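Side-chain contacts in a novel designed pore protein (Synthetic construct, PDB 6TMS), which was designed to form a pore, probably a channel for ions or small solutes running through a ring of six helical-hairpin chains: residues E14-K17 against K18-L22; S43-L46 against I47-L51. All coordinates share one frame; numbering follows the deposited sequence.

Interaction 1: E14-K17 against K18-L22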
loop_
_atom_site.group_PDB
_atom_site.type_symbol
_atom_site.label_atom_id
_atom_site.label_comp_id
_atom_site.label_asym_id
_atom_site.label_seq_id
_atom_site.Cartn_x
_atom_site.Cartn_y
_atom_site.Cartn_z
ATOM N N GLU F 14 -3.870 -1.817 20.280
ATOM C CA GLU F 14 -2.421 -1.685 20.353
ATOM C C GLU F 14 -1.873 -1.008 19.112
ATOM O O GLU F 14 -0.932 -0.186 19.167
ATOM C CB GLU F 14 -1.882 -3.106 20.528
ATOM C CG GLU F 14 -0.450 -3.413 20.125
ATOM C CD GLU F 14 -0.287 -3.958 18.698
ATOM O OE1 GLU F 14 -1.200 -4.628 18.155
ATOM O OE2 GLU F 14 0.809 -3.748 18.139
ATOM N N ALA F 15 -2.542 -1.279 18.002
ATOM C CA ALA F 15 -2.211 -0.662 16.735
ATOM C C ALA F 15 -2.513 0.822 16.763
ATOM O O ALA F 15 -1.680 1.649 16.366
ATOM C CB ALA F 15 -3.029 -1.349 15.648
ATOM N N GLU F 16 -3.693 1.178 17.279
ATOM C CA GLU F 16 -4.032 2.583 17.441
ATOM C C GLU F 16 -2.968 3.281 18.258
ATOM O O GLU F 16 -2.504 4.389 17.911
ATOM C CB GLU F 16 -5.401 2.709 18.110
ATOM C CG GLU F 16 -6.592 2.685 17.171
ATOM C CD GLU F 16 -7.922 2.842 17.905
ATOM O OE1 GLU F 16 -8.211 1.952 18.733
ATOM O OE2 GLU F 16 -8.676 3.819 17.659
ATOM N N LYS F 17 -2.505 2.597 19.304
ATOM C CA LYS F 17 -1.583 3.232 20.227
ATOM C C LYS F 17 -0.257 3.539 19.502
ATOM O O LYS F 17 0.307 4.643 19.645
ATOM C CB LYS F 17 -1.538 2.330 21.494
ATOM C CG LYS F 17 -0.547 2.561 22.651
ATOM C CD LYS F 17 0.489 1.485 22.786
ATOM C CE LYS F 17 1.849 2.061 22.564
ATOM N NZ LYS F 17 2.710 1.053 21.935
ATOM N N LYS F 18 0.182 2.666 18.592
ATOM C CA LYS F 18 1.377 3.038 17.818
ATOM C C LYS F 18 1.143 4.020 16.655
ATOM O O LYS F 18 2.072 4.751 16.298
ATOM C CB LYS F 18 2.081 1.796 17.310
ATOM C CG LYS F 18 2.051 0.742 18.355
ATOM C CD LYS F 18 2.917 -0.462 18.090
ATOM C CE LYS F 18 2.371 -1.440 17.080
ATOM N NZ LYS F 18 3.274 -2.634 17.040
ATOM N N LEU F 19 -0.012 4.003 15.974
ATOM C CA LEU F 19 -0.218 4.960 14.880
ATOM C C LEU F 19 -0.043 6.359 15.407
ATOM O O LEU F 19 0.512 7.249 14.749
ATOM C CB LEU F 19 -1.628 4.845 14.293
ATOM C CG LEU F 19 -1.960 5.818 13.145
ATOM C CD1 LEU F 19 -1.127 5.470 11.918
ATOM C CD2 LEU F 19 -3.429 5.844 12.793
ATOM N N TYR F 20 -0.616 6.566 16.571
ATOM C CA TYR F 20 -0.630 7.857 17.202
ATOM C C TYR F 20 0.779 8.244 17.645
ATOM O O TYR F 20 1.191 9.420 17.533
ATOM C CB TYR F 20 -1.627 7.681 18.340
ATOM C CG TYR F 20 -3.016 7.260 17.832
ATOM C CD1 TYR F 20 -3.304 7.220 16.480
ATOM C CD2 TYR F 20 -4.052 6.985 18.707
ATOM C CE1 TYR F 20 -4.555 6.887 16.024
ATOM C CE2 TYR F 20 -5.318 6.662 18.247
ATOM C CZ TYR F 20 -5.557 6.618 16.910
ATOM O OH TYR F 20 -6.814 6.299 16.465
ATOM N N LYS F 21 1.547 7.203 18.012
ATOM C CA LYS F 21 2.960 7.310 18.378
ATOM C C LYS F 21 3.788 7.806 17.196
ATOM O O LYS F 21 4.570 8.770 17.290
ATOM C CB LYS F 21 3.360 5.881 18.853
ATOM C CG LYS F 21 4.819 5.318 18.880
ATOM C CD LYS F 21 4.905 3.863 18.350
ATOM C CE LYS F 21 5.450 3.860 16.952
ATOM N NZ LYS F 21 6.036 2.572 16.575
ATOM N N LEU F 22 3.549 7.224 16.049
ATOM C CA LEU F 22 4.305 7.631 14.893
ATOM C C LEU F 22 3.766 8.912 14.299
ATOM O O LEU F 22 4.458 9.570 13.529
ATOM C CB LEU F 22 4.342 6.492 13.897
ATOM C CG LEU F 22 5.744 6.502 13.292
ATOM C CD1 LEU F 22 6.776 6.068 14.357
ATOM C CD2 LEU F 22 5.856 5.681 12.019
#
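The backbone oxygen of E16 lies over one face of the Y20 ring, displaced toward the ring's periphery, while the E16 side chain runs alongside that ring in the same direction. The two flat groups are not stacked: carboxylate and ring planes stand 66° apart, and E16 OE2 is 3.3 Å from Y20 OH. Nearer the backbone, E16 CB comes 4.0 Å from ring carbon Y20 CE2, so the start of the glutamate chain packs on the aromatic ring. The setting is one continuous stretch of alpha helix within the 2-32 arm of a helical hairpin, and the pairs follow its i to i+4 spacing. Y20 CG stands beside the backbone N, anti to the carbonyl carbon (chi1 -59°), which lays the ring back along the preceding turn. With Y20 cut back to an alanine, the E16 side chain is likely to lose the ring along its flank and be freer to turn, though L59 still touches it.

The turn itself is held by i to i+4 backbone bonds, among them L19 N to A15 O at 2.9 Å. E16 and L19 also touch L59 of helix 39-68, and L19 reaches A55 as well, so this face packs inside the hairpin. A different face carries the charges, where E14 and K18 form an i to i+4 salt bridge. K18 NZ has a second salt bridge to an acidic side chain of a neighbouring subunit, so the ammonium is shared across the boundary, which would be expected to ease the crowding of negative charge where E14 also lies near an acidic side chain of that subunit. The E14 chain bends at chi2 (-94°) and the lysine chain at chi3, and where the two meet K18 NZ makes a weak hydrogen bond to E14 OE2 of 2.9 Å.

Interaction 2: S43-L46 against I47-L51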
loop_
_atom_site.group_PDB
_atom_site.type_symbol
_atom_site.label_atom_id
_atom_site.label_comp_id
_atom_site.label_asym_id
_atom_site.label_seq_id
_atom_site.Cartn_x
_atom_site.Cartn_y
_atom_site.Cartn_z
ATOM N N SER F 43 10.459 14.898 -1.048
ATOM C CA SER F 43 9.443 13.969 -1.519
ATOM C C SER F 43 9.277 12.812 -0.534
ATOM O O SER F 43 8.207 12.197 -0.459
ATOM C CB SER F 43 9.751 13.548 -2.949
ATOM O OG SER F 43 8.660 13.947 -3.759
ATOM N N LEU F 44 10.332 12.510 0.219
ATOM C CA LEU F 44 10.289 11.508 1.285
ATOM C C LEU F 44 9.417 11.942 2.464
ATOM O O LEU F 44 8.693 11.126 3.063
ATOM C CB LEU F 44 11.717 11.250 1.775
ATOM C CG LEU F 44 12.575 10.004 1.416
ATOM C CD1 LEU F 44 11.865 8.946 0.576
ATOM C CD2 LEU F 44 13.902 10.326 0.746
ATOM N N GLN F 45 9.512 13.212 2.841
ATOM C CA GLN F 45 8.690 13.708 3.941
ATOM C C GLN F 45 7.227 13.522 3.588
ATOM O O GLN F 45 6.390 13.056 4.387
ATOM C CB GLN F 45 9.081 15.193 4.147
ATOM C CG GLN F 45 8.035 16.232 4.754
ATOM C CD GLN F 45 8.472 17.740 4.658
ATOM O OE1 GLN F 45 9.317 18.085 3.837
ATOM N NE2 GLN F 45 7.833 18.627 5.448
ATOM N N LEU F 46 6.972 13.751 2.320
ATOM C CA LEU F 46 5.671 13.658 1.694
ATOM C C LEU F 46 5.127 12.234 1.620
ATOM O O LEU F 46 3.935 11.983 1.851
ATOM C CB LEU F 46 5.928 14.167 0.304
ATOM C CG LEU F 46 5.309 15.275 -0.486
ATOM C CD1 LEU F 46 6.379 16.341 -0.809
ATOM C CD2 LEU F 46 4.786 14.593 -1.735
ATOM N N ILE F 47 5.985 11.300 1.229
ATOM C CA ILE F 47 5.588 9.909 1.076
ATOM C C ILE F 47 5.190 9.343 2.414
ATOM O O ILE F 47 4.270 8.530 2.531
ATOM C CB ILE F 47 6.784 9.119 0.513
ATOM C CG1 ILE F 47 6.868 9.177 -1.004
ATOM C CG2 ILE F 47 6.799 7.651 0.995
ATOM C CD1 ILE F 47 8.303 9.243 -1.524
ATOM N N ALA F 48 5.957 9.728 3.427
ATOM C CA ALA F 48 5.810 9.254 4.791
ATOM C C ALA F 48 4.515 9.720 5.420
ATOM O O ALA F 48 3.931 9.026 6.265
ATOM C CB ALA F 48 6.987 9.805 5.565
ATOM N N GLU F 49 4.179 10.973 5.143
ATOM C CA GLU F 49 2.903 11.545 5.528
ATOM C C GLU F 49 1.766 10.843 4.804
ATOM O O GLU F 49 0.667 10.654 5.349
ATOM C CB GLU F 49 2.967 13.038 5.219
ATOM C CG GLU F 49 3.052 13.877 6.494
ATOM C CD GLU F 49 3.518 15.324 6.333
ATOM O OE1 GLU F 49 2.818 16.225 6.853
ATOM O OE2 GLU F 49 4.600 15.554 5.761
ATOM N N SER F 50 2.003 10.495 3.551
ATOM C CA SER F 50 0.978 9.803 2.798
ATOM C C SER F 50 0.765 8.412 3.387
ATOM O O SER F 50 -0.372 7.958 3.580
ATOM C CB SER F 50 1.421 9.771 1.336
ATOM O OG SER F 50 0.410 9.279 0.482
ATOM N N LEU F 51 1.864 7.797 3.809
ATOM C CA LEU F 51 1.845 6.468 4.391
ATOM C C LEU F 51 1.220 6.494 5.765
ATOM O O LEU F 51 0.522 5.565 6.179
ATOM C CB LEU F 51 3.274 5.959 4.523
ATOM C CG LEU F 51 3.890 5.173 3.378
ATOM C CD1 LEU F 51 5.289 4.755 3.727
ATOM C CD2 LEU F 51 3.065 3.963 3.096
#
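From I47 N to S43 O, A48 N to L44 O, E49 N to Q45 O and S50 N to L46 O, the backbone bonds repeat at i to i+4, between 2.9 and 3.1 Å, which identifies a regular alpha helix.

Two side-chain pairs ride on this frame. L44 and I47, one turn apart, lie alongside each other and run in the same direction; they meet methyl to methyl, L44 CD1 being 4.1 Å from I47 CD1. I47 CG1 is beside its backbone N (chi1 -85°), and this directs the branch back over the preceding turn toward the carbonyl of S43. Q45 and E49 make the polar pair, again side by side, with amide and carboxylate planes only 16° apart. Their contact is nevertheless between carbon and oxygen: Q45 CG is 3.6 Å from E49 OE2. That same carboxylate oxygen stands 3.4 Å from Q45 O, and because both are acceptors no hydrogen bond joins them. A48 CB lies beside the L44 carbonyl.

Within the hairpin, E49 OE1 lies near the like-charged E30 of helix 2-32, with a long, weak ion pair to a basic side chain of a neighbouring subunit. L46, I47 and S50 pack on apolar side chains of that subunit, whereas I47 and A48 also meet apolar groups of another one, so this part of helix 39-68 is wedged between two neighbouring chains of the six-chain assembly.

Overall arrangement
Interactions 1 and 2 belong to the two arms of one hairpin, helix 2-32 and helix 39-68, in series along the chain. Their centres are 18 Å apart and their nearest atoms about 6 Å, without touching. Both are local contacts between residues three or four apart on a helix, yet their surroundings differ. Interaction 1 is partly buried: charged and aromatic side chains predominate, with buried A15 and L19 among them, and its salt-bridge network extends to another subunit. Interaction 2 is a buried contact, mainly of aliphatic and small residues, packed against two neighbouring chains. The contrast is consistent with the 43-51 part of helix 39-68 being more enclosed by neighbouring subunits than the 14-22 part of helix 2-32.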